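Local coordinates for SusD superfamily protein (Bacteroides vulgatus ATCC 8482, PDB 3JQ0) that is a SusD-family protein of the bacterial outer membrane, probably binding nutrients such as glycans for uptake, at residues Leu194-Gln199 and Arg453-Tyr459; Tyr102-Glu106 and Lys174-Trp180; Glu49-Met54 and Leu295-Gln299. The contacts are given in a common frame with arbitrary orientation. Residues are numbered along the deposited sequence.

Interaction 1 (Leu194-Gln199 and Arg453-Tyr459); sequences LWSGRQ and RLLGWDY. With SO4 (sulfate ion), chain G.
L454 lays its CD1 methyl over the last turns of helix 182-199, 4.2 Å from CB of L194 and 4.0 Å from CE3 of W195. Two helix ends meet in the helical SusD fold: side chains ending helix 182-199 donate to the last carbonyls of helix 448-455. CA atoms approach to 6.0 Å at W195-L454 and 6.7 Å at R198-L455. R198 (chi1 t, chi2 p) makes forked hydrogen bonds to L455 O, from NE at 3.2 Å and NH2 at 3.0 Å; a water joins the same NH2 to Y459 OH. Q199 (chi1, chi2 m) sends NE2 to L454 O at 2.9 Å. The W195 ring edge points CH2 over the R453 guanidinium face, 3.8 Å from R453 NH2, which bonds R120 O. G456, at phi 117°, where a CB would jam against the preceding carbonyl oxygen, ends helix 448-455 and takes the N-cap position of helix 457-463. There a sulfate, probably from crystallisation, accepts W457 N at O1 (2.9 Å) and Q199 NE2 at O3 (3.0 Å).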
loop_
_atom_site.group_PDB
_atom_site.type_symbol
_atom_site.label_atom_id
_atom_site.label_comp_id
_atom_site.label_asym_id
_atom_site.label_seq_id
_atom_site.Cartn_x
_atom_site.Cartn_y
_atom_site.Cartn_z
ATOM N N LEU A 194 -4.542 -15.303 4.719
ATOM C CA LEU A 194 -3.689 -15.685 3.596
ATOM C C LEU A 194 -2.248 -15.900 4.040
ATOM O O LEU A 194 -1.599 -16.886 3.649
ATOM C CB LEU A 194 -3.717 -14.616 2.485
ATOM C CG LEU A 194 -4.905 -14.564 1.555
ATOM C CD1 LEU A 194 -4.720 -13.417 0.544
ATOM C CD2 LEU A 194 -5.089 -15.889 0.809
ATOM N N TRP A 195 -1.740 -14.997 4.877
ATOM C CA TRP A 195 -0.375 -15.053 5.318
ATOM C C TRP A 195 -0.143 -16.306 6.177
ATOM O O TRP A 195 0.793 -17.088 5.964
ATOM C CB TRP A 195 0.006 -13.815 6.132
ATOM C CG TRP A 195 1.447 -13.769 6.498
ATOM C CD1 TRP A 195 2.031 -14.345 7.585
ATOM C CD2 TRP A 195 2.508 -13.174 5.750
ATOM N NE1 TRP A 195 3.381 -14.144 7.557
ATOM C CE2 TRP A 195 3.694 -13.413 6.448
ATOM C CE3 TRP A 195 2.560 -12.439 4.554
ATOM C CZ2 TRP A 195 4.939 -12.961 5.999
ATOM C CZ3 TRP A 195 3.779 -12.016 4.106
ATOM C CH2 TRP A 195 4.951 -12.251 4.847
ATOM N N SER A 196 -1.024 -16.556 7.141
ATOM C CA SER A 196 -0.795 -17.786 7.911
ATOM C C SER A 196 -0.989 -19.024 7.052
ATOM O O SER A 196 -0.245 -19.991 7.214
ATOM C CB SER A 196 -1.642 -17.873 9.154
ATOM O OG SER A 196 -3.024 -17.915 8.876
ATOM N N GLY A 197 -1.921 -18.991 6.095
ATOM C CA GLY A 197 -2.143 -20.140 5.229
ATOM C C GLY A 197 -0.906 -20.482 4.382
ATOM O O GLY A 197 -0.559 -21.650 4.230
ATOM N N ARG A 198 -0.268 -19.452 3.810
ATOM C CA ARG A 198 0.801 -19.636 2.845
ATOM C C ARG A 198 2.186 -19.582 3.457
ATOM O O ARG A 198 3.075 -20.320 2.998
ATOM C CB ARG A 198 0.629 -18.594 1.740
ATOM C CG ARG A 198 1.660 -18.617 0.618
ATOM C CD ARG A 198 1.520 -19.860 -0.267
ATOM N NE ARG A 198 2.466 -19.728 -1.368
ATOM C CZ ARG A 198 2.354 -20.285 -2.560
ATOM N NH1 ARG A 198 1.325 -21.066 -2.847
ATOM N NH2 ARG A 198 3.248 -20.000 -3.462
ATOM N N GLN A 199 2.372 -18.724 4.445
ATOM C CA GLN A 199 3.659 -18.548 5.089
ATOM C C GLN A 199 3.853 -19.310 6.381
ATOM O O GLN A 199 4.968 -19.412 6.849
ATOM C CB GLN A 199 3.976 -17.056 5.340
ATOM C CG GLN A 199 4.320 -16.284 4.063
ATOM C CD GLN A 199 5.567 -16.880 3.443
ATOM O OE1 GLN A 199 6.570 -17.025 4.147
ATOM N NE2 GLN A 199 5.502 -17.313 2.186
ATOM N N ARG A 453 6.360 -11.377 -0.991
ATOM C CA ARG A 453 6.658 -12.009 0.284
ATOM C C ARG A 453 5.585 -13.028 0.672
ATOM O O ARG A 453 5.917 -14.133 1.141
ATOM C CB ARG A 453 6.761 -10.958 1.382
ATOM C CG ARG A 453 8.110 -10.235 1.397
ATOM C CD ARG A 453 9.149 -11.006 2.182
ATOM N NE ARG A 453 8.896 -10.893 3.633
ATOM C CZ ARG A 453 8.742 -11.880 4.493
ATOM N NH1 ARG A 453 8.752 -13.152 4.098
ATOM N NH2 ARG A 453 8.554 -11.585 5.768
ATOM N N LEU A 454 4.316 -12.693 0.474
ATOM C CA LEU A 454 3.225 -13.641 0.786
ATOM C C LEU A 454 3.424 -14.953 0.048
ATOM O O LEU A 454 3.345 -16.033 0.649
ATOM C CB LEU A 454 1.900 -13.043 0.429
ATOM C CG LEU A 454 0.719 -14.003 0.463
ATOM C CD1 LEU A 454 0.425 -14.574 1.890
ATOM C CD2 LEU A 454 -0.511 -13.293 -0.071
ATOM N N LEU A 455 3.698 -14.883 -1.245
ATOM C CA LEU A 455 3.798 -16.093 -2.048
ATOM C C LEU A 455 5.056 -16.874 -1.859
ATOM O O LEU A 455 5.074 -18.087 -2.136
ATOM C CB LEU A 455 3.494 -15.807 -3.527
ATOM C CG LEU A 455 2.029 -15.451 -3.813
ATOM C CD1 LEU A 455 1.824 -15.172 -5.331
ATOM C CD2 LEU A 455 1.032 -16.492 -3.306
ATOM N N GLY A 456 6.123 -16.237 -1.370
ATOM C CA GLY A 456 7.277 -16.936 -0.885
ATOM C C GLY A 456 8.561 -16.666 -1.660
ATOM O O GLY A 456 8.565 -15.909 -2.640
ATOM N N TRP A 457 9.623 -17.347 -1.241
ATOM C CA TRP A 457 10.966 -17.063 -1.744
ATOM C C TRP A 457 11.035 -17.139 -3.275
ATOM O O TRP A 457 11.689 -16.304 -3.899
ATOM C CB TRP A 457 11.997 -18.011 -1.140
ATOM C CG TRP A 457 13.342 -17.951 -1.808
ATOM C CD1 TRP A 457 13.953 -18.943 -2.534
ATOM C CD2 TRP A 457 14.221 -16.815 -1.902
ATOM N NE1 TRP A 457 15.155 -18.506 -3.029
ATOM C CE2 TRP A 457 15.364 -17.209 -2.639
ATOM C CE3 TRP A 457 14.167 -15.491 -1.432
ATOM C CZ2 TRP A 457 16.399 -16.349 -2.942
ATOM C CZ3 TRP A 457 15.199 -14.646 -1.731
ATOM C CH2 TRP A 457 16.300 -15.071 -2.483
ATOM N N ASP A 458 10.395 -18.121 -3.907
ATOM C CA ASP A 458 10.515 -18.212 -5.358
ATOM C C ASP A 458 10.091 -16.932 -6.052
ATOM O O ASP A 458 10.729 -16.511 -7.014
ATOM C CB ASP A 458 9.713 -19.368 -5.885
ATOM C CG ASP A 458 10.239 -20.735 -5.399
ATOM O OD1 ASP A 458 11.404 -20.843 -5.033
ATOM O OD2 ASP A 458 9.455 -21.693 -5.496
ATOM N N TYR A 459 9.035 -16.299 -5.524
ATOM C CA TYR A 459 8.538 -15.058 -6.082
ATOM C C TYR A 459 9.354 -13.843 -5.633
ATOM O O TYR A 459 9.654 -12.963 -6.442
ATOM C CB TYR A 459 7.059 -14.883 -5.726
ATOM C CG TYR A 459 6.191 -15.987 -6.296
ATOM C CD1 TYR A 459 5.706 -15.970 -7.587
ATOM C CD2 TYR A 459 5.962 -17.153 -5.576
ATOM C CE1 TYR A 459 4.970 -17.048 -8.100
ATOM C CE2 TYR A 459 5.281 -18.215 -6.071
ATOM C CZ TYR A 459 4.758 -18.165 -7.337
ATOM O OH TYR A 459 4.024 -19.216 -7.861
HETATM S S SO4 G . 8.562 -19.979 1.243
HETATM O O1 SO4 G . 9.584 -18.894 1.170
HETATM O O2 SO4 G . 9.105 -21.233 1.720
HETATM O O3 SO4 G . 7.536 -19.481 2.089
HETATM O O4 SO4 G . 7.898 -20.142 -0.048
HETATM O O HOH W 1 3.441 -21.277 -6.104
#

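Interaction 2 (Tyr102-Glu106 and Lys174-Trp180); sequences YYLGE and KLGRHFW
Y102, E106 and W180 carry most of this buried contact, in which one face of helix 97-122 meets the irregular loop leading into helix 182-199, in the N-terminal part of the SusD fold. The loop meets the helix at its two ends, K174-L175 and F179-W180 (CA-CA 8.1 Å for Y102-K174, 5.2 Å for E106-W180), and swings away between them through a type I turn, G176-F179, closed by F179 N to G176 O (3.1 Å). Y102 (chi1 t) offers a ring face to K174, whose CB lies 3.7 Å from the ring centroid in a CH-pi contact; L175 CD1 is 4.0 Å from Y102 CD2. A water donates to Y102 OH (2.9 Å) and G176 O (2.8 Å) and accepts from L175 N (3.0 Å). W180 (chi1 t) turns its indole face to E106 O, while NE1 bonds T185. E106 (chi1 m, chi2 t) receives N16 ND2 at OE1 and brings OE2 to 2.6 Å from W180 O. Two oxygens so close imply that the carboxyl group is probably protonated.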
loop_
_atom_site.group_PDB
_atom_site.type_symbol
_atom_site.label_atom_id
_atom_site.label_comp_id
_atom_site.label_asym_id
_atom_site.label_seq_id
_atom_site.Cartn_x
_atom_site.Cartn_y
_atom_site.Cartn_z
ATOM N N TYR A 102 -18.375 0.278 18.584
ATOM C CA TYR A 102 -17.732 0.766 17.376
ATOM C C TYR A 102 -16.275 1.143 17.681
ATOM O O TYR A 102 -15.361 0.814 16.931
ATOM C CB TYR A 102 -18.481 1.950 16.733
ATOM C CG TYR A 102 -18.216 2.038 15.237
ATOM C CD1 TYR A 102 -18.904 1.210 14.338
ATOM C CD2 TYR A 102 -17.208 2.852 14.724
ATOM C CE1 TYR A 102 -18.665 1.239 13.011
ATOM C CE2 TYR A 102 -16.951 2.883 13.353
ATOM C CZ TYR A 102 -17.675 2.064 12.519
ATOM O OH TYR A 102 -17.411 2.090 11.165
ATOM N N TYR A 103 -16.062 1.860 18.785
ATOM C CA TYR A 103 -14.699 2.227 19.161
ATOM C C TYR A 103 -13.841 0.985 19.416
ATOM O O TYR A 103 -12.676 0.965 19.014
ATOM C CB TYR A 103 -14.655 3.097 20.397
ATOM C CG TYR A 103 -15.124 4.528 20.273
ATOM C CD1 TYR A 103 -14.801 5.317 19.194
ATOM C CD2 TYR A 103 -15.869 5.104 21.282
ATOM C CE1 TYR A 103 -15.187 6.603 19.122
ATOM C CE2 TYR A 103 -16.293 6.378 21.194
ATOM C CZ TYR A 103 -15.957 7.150 20.128
ATOM O OH TYR A 103 -16.321 8.490 20.033
ATOM N N LEU A 104 -14.378 -0.042 20.065
ATOM C CA LEU A 104 -13.621 -1.251 20.316
ATOM C C LEU A 104 -13.321 -1.953 18.989
ATOM O O LEU A 104 -12.197 -2.448 18.809
ATOM C CB LEU A 104 -14.360 -2.162 21.294
ATOM C CG LEU A 104 -14.421 -1.661 22.734
ATOM C CD1 LEU A 104 -15.326 -2.532 23.628
ATOM C CD2 LEU A 104 -13.040 -1.552 23.324
ATOM N N GLY A 105 -14.290 -1.978 18.068
ATOM C CA GLY A 105 -14.032 -2.587 16.762
ATOM C C GLY A 105 -12.854 -1.895 16.102
ATOM O O GLY A 105 -11.925 -2.547 15.572
ATOM N N GLU A 106 -12.833 -0.568 16.181
ATOM C CA GLU A 106 -11.743 0.186 15.598
ATOM C C GLU A 106 -10.408 -0.030 16.293
ATOM O O GLU A 106 -9.365 -0.182 15.606
ATOM C CB GLU A 106 -12.079 1.667 15.549
ATOM C CG GLU A 106 -13.290 2.017 14.716
ATOM C CD GLU A 106 -13.473 3.500 14.580
ATOM O OE1 GLU A 106 -13.503 4.174 15.604
ATOM O OE2 GLU A 106 -13.641 4.034 13.431
ATOM N N LYS A 174 -19.660 4.183 9.980
ATOM C CA LYS A 174 -20.282 5.056 10.964
ATOM C C LYS A 174 -19.504 6.337 11.168
ATOM O O LYS A 174 -20.100 7.377 11.381
ATOM C CB LYS A 174 -20.435 4.337 12.308
ATOM C CG LYS A 174 -21.081 5.162 13.427
ATOM C CD LYS A 174 -21.051 4.303 14.710
ATOM C CE LYS A 174 -21.625 4.958 15.954
ATOM N NZ LYS A 174 -20.530 5.297 16.926
ATOM N N LEU A 175 -18.173 6.258 11.102
ATOM C CA LEU A 175 -17.318 7.418 11.272
ATOM C C LEU A 175 -16.596 7.792 9.964
ATOM O O LEU A 175 -15.616 8.545 9.980
ATOM C CB LEU A 175 -16.333 7.175 12.376
ATOM C CG LEU A 175 -16.963 6.984 13.756
ATOM C CD1 LEU A 175 -15.926 6.677 14.787
ATOM C CD2 LEU A 175 -17.756 8.228 14.217
ATOM N N GLY A 176 -17.109 7.267 8.855
ATOM C CA GLY A 176 -16.551 7.544 7.528
ATOM C C GLY A 176 -15.502 6.527 7.085
ATOM O O GLY A 176 -14.964 5.766 7.891
ATOM N N ARG A 177 -15.199 6.576 5.791
ATOM C CA ARG A 177 -14.223 5.653 5.203
ATOM C C ARG A 177 -12.804 6.001 5.583
ATOM O O ARG A 177 -11.913 5.199 5.317
ATOM C CB ARG A 177 -14.386 5.632 3.687
ATOM C CG ARG A 177 -15.728 5.112 3.240
ATOM C CD ARG A 177 -16.072 5.545 1.797
ATOM N NE ARG A 177 -17.470 5.251 1.507
ATOM C CZ ARG A 177 -17.930 4.131 0.987
ATOM N NH1 ARG A 177 -17.127 3.190 0.541
ATOM N NH2 ARG A 177 -19.235 3.982 0.816
ATOM N N HIS A 178 -12.588 7.171 6.179
ATOM C CA HIS A 178 -11.262 7.512 6.668
ATOM C C HIS A 178 -11.048 7.124 8.130
ATOM O O HIS A 178 -9.998 7.400 8.677
ATOM C CB HIS A 178 -11.020 8.991 6.423
ATOM C CG HIS A 178 -11.981 9.857 7.165
ATOM N ND1 HIS A 178 -13.342 9.659 7.088
ATOM C CD2 HIS A 178 -11.781 10.883 8.007
ATOM C CE1 HIS A 178 -13.939 10.538 7.863
ATOM N NE2 HIS A 178 -13.016 11.303 8.405
ATOM N N PHE A 179 -12.031 6.440 8.726
ATOM C CA PHE A 179 -11.909 5.844 10.044
ATOM C C PHE A 179 -12.050 4.339 9.874
ATOM O O PHE A 179 -12.701 3.851 8.957
ATOM C CB PHE A 179 -12.966 6.395 11.030
ATOM C CG PHE A 179 -12.560 7.709 11.662
ATOM C CD1 PHE A 179 -12.401 8.878 10.916
ATOM C CD2 PHE A 179 -12.304 7.779 13.012
ATOM C CE1 PHE A 179 -12.021 10.064 11.536
ATOM C CE2 PHE A 179 -11.911 8.960 13.611
ATOM C CZ PHE A 179 -11.736 10.079 12.887
ATOM N N TRP A 180 -11.457 3.581 10.804
ATOM C CA TRP A 180 -11.522 2.144 10.737
ATOM C C TRP A 180 -12.976 1.663 10.848
ATOM O O TRP A 180 -13.800 2.296 11.496
ATOM C CB TRP A 180 -10.616 1.506 11.812
ATOM C CG TRP A 180 -10.282 0.064 11.565
ATOM C CD1 TRP A 180 -10.999 -1.043 11.968
ATOM C CD2 TRP A 180 -9.152 -0.422 10.836
ATOM N NE1 TRP A 180 -10.348 -2.173 11.550
ATOM C CE2 TRP A 180 -9.234 -1.845 10.842
ATOM C CE3 TRP A 180 -8.064 0.190 10.217
ATOM C CZ2 TRP A 180 -8.307 -2.652 10.212
ATOM C CZ3 TRP A 180 -7.119 -0.620 9.579
ATOM C CH2 TRP A 180 -7.245 -2.025 9.598
HETATM O O HOH W 2 -16.123 4.361 10.017
#

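Interaction 3 (Glu49-Met54 and Leu295-Gln299); sequences EASQGM and LTQLQ
Neither segment is a regular helix or strand where they meet: E49 and A50 run extended into a type I' beta turn (S51-M54), and 295-298 lead to the short strand 299-300. The CA atoms come closest at S51 and Q297, 4.3 Å apart. In the turn, Q52 (53/42°) and G53 (92/-12°) take the left-handed conformations, and M54 N reaches S51 O at 3.0 Å; at G53's angles a CB would jam against the preceding carbonyl oxygen. The contact joins two loops of the SusD fold beside the small sheet pairing strands 41-43 and 299-300. Q297 (chi1 m, chi2 t) has the most surface covered, extending into the turn with OE1 3.4 Å from CG of M54, a selenomethionine. CD2 of L298 packs 4.0 Å from M54 CB, and both side chains also touch helix 27-34. E49 (chi1 m) spans the other end, its CG 3.7 Å from L295 CD1 and its OE2 accepting the T296 amide N at 3.0 Å. Two waters join Q297 to 49-54: one donates to A50 O (2.7 Å) and accepts from Q297 NE2 (3.0 Å), the other donates to Q52 O (2.9 Å) and Q297 OE1 (2.7 Å).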
loop_
_atom_site.group_PDB
_atom_site.type_symbol
_atom_site.label_atom_id
_atom_site.label_comp_id
_atom_site.label_asym_id
_atom_site.label_seq_id
_atom_site.Cartn_x
_atom_site.Cartn_y
_atom_site.Cartn_z
ATOM N N GLU A 49 19.223 13.819 -8.609
ATOM C CA GLU A 49 19.266 13.819 -7.151
ATOM C C GLU A 49 20.100 12.673 -6.614
ATOM O O GLU A 49 19.984 11.547 -7.064
ATOM C CB GLU A 49 17.870 13.672 -6.555
ATOM C CG GLU A 49 16.866 14.788 -6.829
ATOM C CD GLU A 49 16.019 14.621 -8.048
ATOM O OE1 GLU A 49 16.474 14.074 -9.042
ATOM O OE2 GLU A 49 14.844 15.081 -7.954
ATOM N N ALA A 50 20.826 12.938 -5.533
ATOM C CA ALA A 50 21.364 11.890 -4.698
ATOM C C ALA A 50 20.181 11.161 -4.054
ATOM O O ALA A 50 19.258 11.788 -3.555
ATOM C CB ALA A 50 22.284 12.480 -3.633
ATOM N N SER A 51 20.227 9.819 -3.995
ATOM C CA SER A 51 19.157 9.056 -3.369
ATOM C C SER A 51 19.297 8.943 -1.860
ATOM O O SER A 51 18.327 8.600 -1.196
ATOM C CB SER A 51 18.980 7.702 -4.030
ATOM O OG SER A 51 20.221 7.026 -4.195
ATOM N N GLN A 52 20.451 9.309 -1.304
ATOM C CA GLN A 52 20.599 9.508 0.126
ATOM C C GLN A 52 20.149 8.337 0.951
ATOM O O GLN A 52 19.477 8.499 1.967
ATOM C CB GLN A 52 19.933 10.789 0.576
ATOM C CG GLN A 52 20.455 12.050 -0.122
ATOM C CD GLN A 52 21.813 12.477 0.315
ATOM O OE1 GLN A 52 22.609 11.662 0.815
ATOM N NE2 GLN A 52 22.126 13.766 0.116
ATOM N N GLY A 53 20.501 7.135 0.491
ATOM C CA GLY A 53 20.244 5.898 1.210
ATOM C C GLY A 53 18.931 5.257 0.837
ATOM O O GLY A 53 18.719 4.095 1.152
HETATM N N MSE A 54 18.044 5.955 0.121
HETATM C CA MSE A 54 16.788 5.298 -0.298
HETATM C C MSE A 54 17.076 4.083 -1.204
HETATM O O MSE A 54 16.264 3.141 -1.225
HETATM C CB MSE A 54 15.872 6.273 -1.001
HETATM C CG MSE A 54 15.393 7.425 -0.165
HETATM SE SE MSE A 54 14.701 7.037 1.578
HETATM C CE MSE A 54 13.339 5.903 1.141
ATOM N N LEU A 295 11.181 16.432 -4.782
ATOM C CA LEU A 295 12.483 15.809 -4.855
ATOM C C LEU A 295 12.288 14.311 -5.074
ATOM O O LEU A 295 11.432 13.710 -4.428
ATOM C CB LEU A 295 13.224 16.085 -3.556
ATOM C CG LEU A 295 14.693 15.795 -3.415
ATOM C CD1 LEU A 295 15.484 16.866 -4.107
ATOM C CD2 LEU A 295 15.102 15.807 -1.893
ATOM N N THR A 296 13.053 13.717 -5.994
ATOM C CA THR A 296 12.971 12.298 -6.268
ATOM C C THR A 296 14.200 11.588 -5.740
ATOM O O THR A 296 15.331 11.844 -6.209
ATOM C CB THR A 296 12.831 12.036 -7.782
ATOM O OG1 THR A 296 11.677 12.726 -8.243
ATOM C CG2 THR A 296 12.727 10.578 -8.126
ATOM N N GLN A 297 13.987 10.700 -4.759
ATOM C CA GLN A 297 15.052 9.800 -4.285
ATOM C C GLN A 297 14.814 8.312 -4.549
ATOM O O GLN A 297 15.736 7.529 -4.432
ATOM C CB GLN A 297 15.297 10.025 -2.769
ATOM C CG GLN A 297 15.845 11.388 -2.450
ATOM C CD GLN A 297 16.170 11.593 -1.017
ATOM O OE1 GLN A 297 15.758 10.801 -0.157
ATOM N NE2 GLN A 297 16.883 12.688 -0.722
ATOM N N LEU A 298 13.582 7.955 -4.961
ATOM C CA LEU A 298 13.213 6.626 -5.403
ATOM C C LEU A 298 12.706 6.781 -6.829
ATOM O O LEU A 298 11.753 7.541 -7.048
ATOM C CB LEU A 298 12.114 6.018 -4.520
ATOM C CG LEU A 298 12.537 5.393 -3.184
ATOM C CD1 LEU A 298 11.301 5.066 -2.346
ATOM C CD2 LEU A 298 13.453 4.150 -3.418
ATOM N N GLN A 299 13.375 6.138 -7.788
ATOM C CA GLN A 299 13.112 6.312 -9.218
ATOM C C GLN A 299 12.598 5.018 -9.811
ATOM O O GLN A 299 13.320 4.009 -9.870
ATOM C CB GLN A 299 14.427 6.736 -9.882
ATOM C CG GLN A 299 14.359 6.794 -11.396
ATOM C CD GLN A 299 13.397 7.812 -11.927
ATOM O OE1 GLN A 299 13.584 9.021 -11.681
ATOM N NE2 GLN A 299 12.397 7.373 -12.688
HETATM O O HOH W 3 18.484 14.270 -2.749
HETATM O O HOH W 4 16.923 9.927 2.163
#

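From the N terminus, the 49-54 loop comes first and waits about 240 residues for 295-299, so interaction 3 spans a long excursion of the chain. Within it, interaction 2 closes early: helix 97-122 runs out, and after helix 149-167 the loop 174-180 returns to it. Helix 182-199 follows directly and opens interaction 1, which closes only at 453-459, well after interaction 3 has closed; these two therefore cross. Interactions 3 and 1 each tie the N-terminal part to the later SusD-family part, while interaction 2 stays within the N-terminal helices. Interactions 2 and 3 lie on opposite sides of the chain's centre, their centres about 36 Å apart, and none of the three touches another.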